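PDB 4GL3: putative glucoamylase from Bacteroides uniformis, which probably hydrolyses glycosidic bonds, perhaps releasing glucose from alpha-glucan chains as glucoamylases do. Local coordinates for residues Y200-E213 with P404-T416. Residues are numbered along the deposited sequence; the frame is centred on the assembly and turned at random. Where two conformers were deposited one is given.
Sequences YILGASSPTYPIAE and PDVQKGLRRLGFT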
ATOM      1  N   TYR A 200      -0.991   9.477   9.831  1.00 23.32           N
ATOM      2  CA  TYR A 200      -0.663  10.731  10.518  1.00 23.58           C
ATOM      3  C   TYR A 200      -0.599  11.901   9.555  1.00 23.73           C
ATOM      4  O   TYR A 200      -1.060  12.995   9.899  1.00 21.95           O
ATOM      5  CB  TYR A 200       0.651  10.623  11.291  1.00 21.52           C
ATOM      6  CG  TYR A 200       0.490   9.830  12.571  1.00 23.23           C
ATOM      7  CD1 TYR A 200       0.548   8.420  12.572  1.00 20.64           C
ATOM      8  CD2 TYR A 200       0.214  10.467  13.781  1.00 23.08           C
ATOM      9  CE1 TYR A 200       0.344   7.687  13.747  1.00 23.57           C
ATOM     10  CE2 TYR A 200       0.011   9.733  14.955  1.00 22.29           C
ATOM     11  CZ  TYR A 200       0.069   8.357  14.946  1.00 23.69           C
ATOM     12  OH  TYR A 200      -0.119   7.645  16.148  1.00 21.72           O
ATOM     13  N   ILE A 201      -0.057  11.675   8.349  1.00 23.23           N
ATOM     14  CA  ILE A 201      -0.012  12.739   7.333  1.00 22.53           C
ATOM     15  C   ILE A 201      -1.436  13.175   6.938  1.00 21.70           C
ATOM     16  O   ILE A 201      -1.706  14.355   6.897  1.00 23.70           O
ATOM     17  CB  ILE A 201       0.753  12.317   6.040  1.00 25.31           C
ATOM     18  CG1 ILE A 201       2.179  11.807   6.306  1.00 30.77           C
ATOM     19  CG2 ILE A 201       0.736  13.417   4.988  1.00 23.95           C
ATOM     20  CD1 ILE A 201       2.953  12.602   7.252  1.00 30.24           C
ATOM     21  N   LEU A 202      -2.342  12.220   6.670  1.00 23.35           N
ATOM     22  CA  LEU A 202      -3.725  12.577   6.329  1.00 24.73           C
ATOM     23  C   LEU A 202      -4.423  13.233   7.531  1.00 23.94           C
ATOM     24  O   LEU A 202      -5.146  14.239   7.384  1.00 24.14           O
ATOM     25  CB  LEU A 202      -4.517  11.367   5.840  1.00 25.38           C
ATOM     26  CG  LEU A 202      -4.061  10.744   4.489  1.00 25.87           C
ATOM     27  CD1 LEU A 202      -4.817   9.469   4.129  1.00 23.28           C
ATOM     28  CD2 LEU A 202      -4.183  11.776   3.391  1.00 25.96           C
ATOM     29  N   GLY A 203      -4.214  12.686   8.716  1.00 24.34           N
ATOM     30  CA  GLY A 203      -4.760  13.320   9.947  1.00 22.72           C
ATOM     31  C   GLY A 203      -4.341  14.781  10.062  1.00 23.89           C
ATOM     32  O   GLY A 203      -5.130  15.633  10.447  1.00 23.60           O
ATOM     33  N   ALA A 204      -3.090  15.084   9.737  1.00 20.69           N
ATOM     34  CA  ALA A 204      -2.560  16.450   9.842  1.00 23.36           C
ATOM     35  C   ALA A 204      -3.104  17.327   8.723  1.00 23.32           C
ATOM     36  O   ALA A 204      -3.153  18.558   8.885  1.00 23.53           O
ATOM     37  CB  ALA A 204      -1.021  16.463   9.790  1.00 24.06           C
ATOM     38  N   SER A 205      -3.472  16.686   7.604  1.00 24.57           N
ATOM     39  CA  SER A 205      -3.925  17.376   6.379  1.00 26.61           C
ATOM     40  C   SER A 205      -5.417  17.722   6.360  1.00 27.10           C
ATOM     41  O   SER A 205      -5.863  18.537   5.551  1.00 24.09           O
ATOM     42  CB  SER A 205      -3.629  16.520   5.134  1.00 24.54           C
ATOM     43  OG  SER A 205      -2.256  16.175   5.013  1.00 28.58           O
ATOM     44  N   SER A 206      -6.197  17.103   7.231  1.00 26.04           N
ATOM     45  CA  SER A 206      -7.672  17.274   7.211  1.00 23.43           C
ATOM     46  C   SER A 206      -8.114  18.719   7.327  1.00 25.67           C
ATOM     47  O   SER A 206      -7.640  19.448   8.220  1.00 25.87           O
ATOM     48  CB  SER A 206      -8.322  16.477   8.354  1.00 21.68           C
ATOM     49  OG  SER A 206      -9.743  16.588   8.311  1.00 24.24           O
ATOM     50  N   PRO A 207      -9.022  19.165   6.436  1.00 24.08           N
ATOM     51  CA  PRO A 207      -9.555  20.508   6.576  1.00 27.88           C
ATOM     52  C   PRO A 207     -10.633  20.616   7.659  1.00 25.93           C
ATOM     53  O   PRO A 207     -11.047  21.715   7.979  1.00 27.95           O
ATOM     54  CB  PRO A 207     -10.189  20.774   5.202  1.00 30.69           C
ATOM     55  CG  PRO A 207     -10.639  19.409   4.763  1.00 26.61           C
ATOM     56  CD  PRO A 207      -9.502  18.527   5.193  1.00 26.83           C
ATOM     57  N   THR A 208     -11.083  19.492   8.212  1.00 25.26           N
ATOM     58  CA  THR A 208     -12.277  19.481   9.040  1.00 26.55           C
ATOM     59  C   THR A 208     -12.074  18.830  10.393  1.00 25.11           C
ATOM     60  O   THR A 208     -12.623  19.294  11.346  1.00 26.80           O
ATOM     61  CB  THR A 208     -13.384  18.717   8.295  1.00 27.77           C
ATOM     62  OG1 THR A 208     -12.800  17.545   7.713  1.00 22.42           O
ATOM     63  CG2 THR A 208     -14.011  19.615   7.160  1.00 25.06           C
ATOM     64  N   TYR A 209     -11.286  17.762  10.480  1.00 21.29           N
ATOM     65  CA  TYR A 209     -11.045  17.049  11.744  1.00 21.38           C
ATOM     66  C   TYR A 209      -9.538  16.747  11.911  1.00 18.50           C
ATOM     67  O   TYR A 209      -9.146  15.602  12.062  1.00 19.68           O
ATOM     68  CB  TYR A 209     -11.813  15.735  11.712  1.00 20.94           C
ATOM     69  CG  TYR A 209     -13.288  15.906  11.551  1.00 22.13           C
ATOM     70  CD1 TYR A 209     -14.092  16.227  12.665  1.00 22.66           C
ATOM     71  CD2 TYR A 209     -13.901  15.773  10.291  1.00 24.25           C
ATOM     72  CE1 TYR A 209     -15.470  16.410  12.529  1.00 24.89           C
ATOM     73  CE2 TYR A 209     -15.278  15.960  10.145  1.00 25.86           C
ATOM     74  CZ  TYR A 209     -16.053  16.253  11.260  1.00 25.14           C
ATOM     75  OH  TYR A 209     -17.401  16.450  11.139  1.00 28.82           O
ATOM     76  N   PRO A 210      -8.700  17.770  11.843  1.00 21.91           N
ATOM     77  CA  PRO A 210      -7.236  17.544  11.890  1.00 24.22           C
ATOM     78  C   PRO A 210      -6.730  17.183  13.294  1.00 24.98           C
ATOM     79  O   PRO A 210      -7.357  17.541  14.308  1.00 22.23           O
ATOM     80  CB  PRO A 210      -6.653  18.898  11.508  1.00 26.65           C
ATOM     81  CG  PRO A 210      -7.688  19.880  11.985  1.00 27.43           C
ATOM     82  CD  PRO A 210      -9.032  19.186  11.707  1.00 23.75           C
ATOM     83  N   ILE A 211      -5.616  16.474  13.319  1.00 23.30           N
ATOM     84  CA  ILE A 211      -4.865  16.194  14.555  1.00 23.45           C
ATOM     85  C   ILE A 211      -3.941  17.349  14.927  1.00 24.57           C
ATOM     86  O   ILE A 211      -3.490  18.108  14.077  1.00 25.88           O
ATOM     87  CB  ILE A 211      -4.074  14.867  14.451  1.00 20.72           C
ATOM     88  CG1 ILE A 211      -2.987  14.973  13.335  1.00 25.05           C
ATOM     89  CG2 ILE A 211      -5.008  13.682  14.207  1.00 19.88           C
ATOM     90  CD1 ILE A 211      -1.954  13.893  13.372  1.00 22.70           C
ATOM     91  N   ALA A 212      -3.673  17.487  16.222  1.00 28.62           N
ATOM     92  CA  ALA A 212      -2.632  18.383  16.706  1.00 26.34           C
ATOM     93  C   ALA A 212      -1.246  17.834  16.274  1.00 27.91           C
ATOM     94  O   ALA A 212      -1.066  16.640  16.077  1.00 23.10           O
ATOM     95  CB  ALA A 212      -2.723  18.544  18.250  1.00 24.41           C
ATOM     96  N   GLU A 213      -0.271  18.717  16.127  1.00 26.84           N
ATOM     97  CA  GLU A 213       1.088  18.313  15.756  1.00 30.16           C
ATOM     98  C   GLU A 213       1.686  17.365  16.758  1.00 30.18           C
ATOM     99  O   GLU A 213       2.416  16.441  16.380  1.00 26.37           O
ATOM    100  CB  GLU A 213       2.002  19.555  15.636  1.00 33.09           C
ATOM    101  CG  GLU A 213       1.602  20.450  14.474  1.00 37.32           C
ATOM    102  CD  GLU A 213       2.205  21.836  14.581  1.00 51.30           C
ATOM    103  OE1 GLU A 213       3.365  21.924  15.080  1.00 44.16           O
ATOM    104  OE2 GLU A 213       1.519  22.816  14.182  1.00 55.54           O
ATOM    105  N   PRO A 404      -3.770  20.156  -2.353  1.00 30.98           N
ATOM    106  CA  PRO A 404      -3.436  21.240  -1.443  1.00 32.90           C
ATOM    107  C   PRO A 404      -3.588  20.935   0.059  1.00 30.65           C
ATOM    108  O   PRO A 404      -2.916  21.569   0.865  1.00 30.78           O
ATOM    109  CB  PRO A 404      -4.401  22.358  -1.850  1.00 32.36           C
ATOM    110  CG  PRO A 404      -5.552  21.658  -2.477  1.00 36.98           C
ATOM    111  CD  PRO A 404      -4.885  20.529  -3.240  1.00 32.52           C
ATOM    112  N   ASP A 405      -4.465  20.022   0.440  1.00 28.41           N
ATOM    113  CA  ASP A 405      -4.564  19.656   1.850  1.00 28.33           C
ATOM    114  C   ASP A 405      -3.330  18.792   2.270  1.00 28.11           C
ATOM    115  O   ASP A 405      -2.811  18.948   3.388  1.00 26.84           O
ATOM    116  CB  ASP A 405      -5.866  18.922   2.161  1.00 26.38           C
ATOM    117  CG  ASP A 405      -7.098  19.812   2.122  1.00 31.02           C
ATOM    118  OD1 ASP A 405      -7.006  21.016   2.372  1.00 31.04           O
ATOM    119  OD2 ASP A 405      -8.179  19.267   1.850  1.00 29.72           O
ATOM    120  N   VAL A 406      -2.859  17.919   1.374  1.00 30.21           N
ATOM    121  CA  VAL A 406      -1.670  17.077   1.628  1.00 27.03           C
ATOM    122  C   VAL A 406      -0.470  18.024   1.839  1.00 28.19           C
ATOM    123  O   VAL A 406       0.271  17.911   2.822  1.00 29.78           O
ATOM    124  CB  VAL A 406      -1.409  16.051   0.512  1.00 28.53           C
ATOM    125  CG1 VAL A 406      -0.045  15.386   0.671  1.00 24.06           C
ATOM    126  CG2 VAL A 406      -2.517  14.994   0.445  1.00 25.48           C
ATOM    127  N   GLN A 407      -0.308  19.011   0.972  1.00 29.44           N
ATOM    128  CA  GLN A 407       0.765  19.970   1.156  1.00 30.67           C
ATOM    129  C   GLN A 407       0.655  20.727   2.481  1.00 32.05           C
ATOM    130  O   GLN A 407       1.660  20.953   3.121  1.00 29.64           O
ATOM    131  CB  GLN A 407       0.870  20.954  -0.012  1.00 31.17           C
ATOM    132  CG  GLN A 407       1.172  20.234  -1.325  1.00 34.20           C
ATOM    133  CD  GLN A 407       1.536  21.152  -2.479  1.00 37.89           C
ATOM    134  OE1 GLN A 407       1.683  22.359  -2.304  1.00 38.84           O
ATOM    135  NE2 GLN A 407       1.734  20.560  -3.662  1.00 35.00           N
ATOM    136  N   LYS A 408      -0.549  21.103   2.889  1.00 30.78           N
ATOM    137  CA  LYS A 408      -0.727  21.791   4.180  1.00 33.27           C
ATOM    138  C   LYS A 408      -0.350  20.888   5.325  1.00 28.14           C
ATOM    139  O   LYS A 408       0.318  21.324   6.236  1.00 29.54           O
ATOM    140  CB  LYS A 408      -2.157  22.334   4.403  1.00 33.24           C
ATOM    141  CG  LYS A 408      -2.452  23.557   3.568  1.00 48.25           C
ATOM    142  CD  LYS A 408      -3.931  23.942   3.553  1.00 58.14           C
ATOM    143  CE  LYS A 408      -4.210  25.009   2.484  1.00 61.83           C
ATOM    144  NZ  LYS A 408      -5.586  25.571   2.633  1.00 56.55           N
ATOM    145  N   GLY A 409      -0.825  19.647   5.297  1.00 25.92           N
ATOM    146  CA  GLY A 409      -0.486  18.672   6.320  1.00 25.89           C
ATOM    147  C   GLY A 409       1.016  18.434   6.500  1.00 28.90           C
ATOM    148  O   GLY A 409       1.536  18.432   7.642  1.00 25.88           O
ATOM    149  N   LEU A 410       1.710  18.249   5.393  1.00 29.34           N
ATOM    150  CA  LEU A 410       3.155  18.009   5.442  1.00 29.00           C
ATOM    151  C   LEU A 410       3.852  19.204   6.049  1.00 30.93           C
ATOM    152  O   LEU A 410       4.753  19.027   6.850  1.00 33.14           O
ATOM    153  CB  LEU A 410       3.701  17.712   4.059  1.00 29.97           C
ATOM    154  CG  LEU A 410       3.340  16.368   3.432  1.00 29.44           C
ATOM    155  CD1 LEU A 410       3.770  16.331   1.952  1.00 32.32           C
ATOM    156  CD2 LEU A 410       3.978  15.214   4.205  1.00 26.74           C
ATOM    157  N   ARG A 411       3.458  20.424   5.680  1.00 29.28           N
ATOM    158  CA  ARG A 411       4.056  21.612   6.283  0.50 32.96           C
ATOM    159  C   ARG A 411       3.800  21.682   7.785  1.00 36.88           C
ATOM    160  O   ARG A 411       4.704  21.978   8.537  1.00 34.65           O
ATOM    161  CB  ARG A 411       3.553  22.907   5.643  0.50 36.85           C
ATOM    162  CG  ARG A 411       4.209  23.217   4.329  0.50 37.79           C
ATOM    163  CD  ARG A 411       4.169  24.706   4.037  0.50 43.63           C
ATOM    164  NE  ARG A 411       4.207  24.919   2.604  0.50 42.62           N
ATOM    165  CZ  ARG A 411       5.319  25.076   1.909  0.50 42.68           C
ATOM    166  NH1 ARG A 411       6.502  25.068   2.518  0.50 35.85           N
ATOM    167  NH2 ARG A 411       5.241  25.249   0.599  0.50 47.72           N
ATOM    168  N   ARG A 412       2.565  21.397   8.222  1.00 32.86           N
ATOM    169  CA  ARG A 412       2.234  21.417   9.656  1.00 33.01           C
ATOM    170  C   ARG A 412       3.166  20.489  10.438  1.00 29.16           C
ATOM    171  O   ARG A 412       3.566  20.828  11.536  1.00 31.60           O
ATOM    172  CB  ARG A 412       0.764  20.976   9.921  1.00 32.22           C
ATOM    173  CG  ARG A 412      -0.251  21.992   9.510  1.00 33.04           C
ATOM    174  CD  ARG A 412      -1.646  21.566   9.913  1.00 32.85           C
ATOM    175  NE  ARG A 412      -1.812  21.633  11.362  1.00 29.13           N
ATOM    176  CZ  ARG A 412      -2.295  20.668  12.126  1.00 27.76           C
ATOM    177  NH1 ARG A 412      -2.719  19.529  11.619  1.00 27.96           N
ATOM    178  NH2 ARG A 412      -2.351  20.844  13.431  1.00 27.40           N
ATOM    179  N   LEU A 413       3.506  19.330   9.864  1.00 28.12           N
ATOM    180  CA  LEU A 413       4.323  18.358  10.531  1.00 28.64           C
ATOM    181  C   LEU A 413       5.820  18.627  10.381  1.00 34.60           C
ATOM    182  O   LEU A 413       6.603  17.882  10.906  1.00 35.70           O
ATOM    183  CB  LEU A 413       3.975  16.942  10.084  1.00 29.39           C
ATOM    184  CG  LEU A 413       2.577  16.465  10.433  1.00 25.61           C
ATOM    185  CD1 LEU A 413       2.381  15.028   9.976  1.00 22.99           C
ATOM    186  CD2 LEU A 413       2.283  16.677  11.918  1.00 23.44           C
ATOM    187  N   GLY A 414       6.208  19.713   9.708  1.00 33.65           N
ATOM    188  CA  GLY A 414       7.590  20.102   9.625  1.00 34.50           C
ATOM    189  C   GLY A 414       8.334  19.494   8.455  1.00 33.19           C
ATOM    190  O   GLY A 414       9.546  19.531   8.426  1.00 32.57           O
ATOM    191  N   PHE A 415       7.649  18.959   7.465  1.00 29.53           N
ATOM    192  CA  PHE A 415       8.378  18.331   6.338  1.00 27.83           C
ATOM    193  C   PHE A 415       8.918  19.366   5.368  1.00 33.33           C
ATOM    194  O   PHE A 415       8.334  20.429   5.237  1.00 33.43           O
ATOM    195  CB  PHE A 415       7.494  17.430   5.515  1.00 28.35           C
ATOM    196  CG  PHE A 415       7.222  16.107   6.134  1.00 29.26           C
ATOM    197  CD1 PHE A 415       6.253  15.976   7.118  1.00 29.58           C
ATOM    198  CD2 PHE A 415       7.938  15.003   5.754  1.00 28.94           C
ATOM    199  CE1 PHE A 415       5.976  14.734   7.670  1.00 29.53           C
ATOM    200  CE2 PHE A 415       7.696  13.781   6.310  1.00 30.55           C
ATOM    201  CZ  PHE A 415       6.694  13.640   7.270  1.00 29.71           C
ATOM    202  N   THR A 416      10.040  19.041   4.711  1.00 31.77           N
ATOM    203  CA  THR A 416      10.486  19.723   3.487  1.00 36.03           C
ATOM    204  C   THR A 416      10.427  18.676   2.342  1.00 39.09           C
ATOM    205  O   THR A 416      10.498  17.440   2.569  1.00 32.56           O
ATOM    206  CB  THR A 416      11.911  20.278   3.609  1.00 36.75           C
ATOM    207  OG1 THR A 416      12.757  19.197   3.990  1.00 40.55           O
ATOM    208  CG2 THR A 416      12.022  21.426   4.668  1.00 35.61           C
TER
HETATM  209  O   HOH W   1      -6.038  21.253   5.060  1.00 34.17           O
HETATM  210  O   HOH W   2       5.324  19.874  13.447  1.00 34.10           O
HETATM  211  O   HOH W   3      -0.977  23.241  14.510  1.00 51.30           O
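Ser205 fits into the groove that Gly409 makes in helix 404-412: their CA atoms lie 3.7 Å apart, and a CB modelled on Gly409 would fall 1.9 Å from Ser205 OG, so the backbone itself forms the hollow. The short helical segments pass 7.5 Å apart at 103°, confining this close approach to one point. With OG beside its backbone N, Ser205 turns the hydroxyl back to Ile201 O, 2.7 Å away, which satisfies it inside the buried seam. Ala204 CB is a second bump, 3.7 Å from Leu413 CG. Ile201 CD1 rests against both Leu413 CD1 and Phe415 CE1, 3.7 Å from each, while its CG2 meets Leu410 CD2. A bend at chi3 (70°) brings the Arg412 guanidinium to the loop after helix 197-205, where NH1 and NH2 grip Ile211 O end-on, within 1° of the group's plane; NH1 also donates to Ala204 O in the last turn of that helix, on a lone pair at 2.9 Å. A leucine in its place would probably leave both carbonyls without these donors and the loop less firmly tied to the helix. The crossing joins helix 197-205 to the C-terminal helix 404-412, consistent with the alpha/alpha toroid of six-hairpin glycosidases; Trp159 of helix 146-161 touches Ser205 and donates a hydrogen bond from NE1 to Asp405 OD2, and Tyr216 of helix 213-220 packs on Leu413 and Phe415.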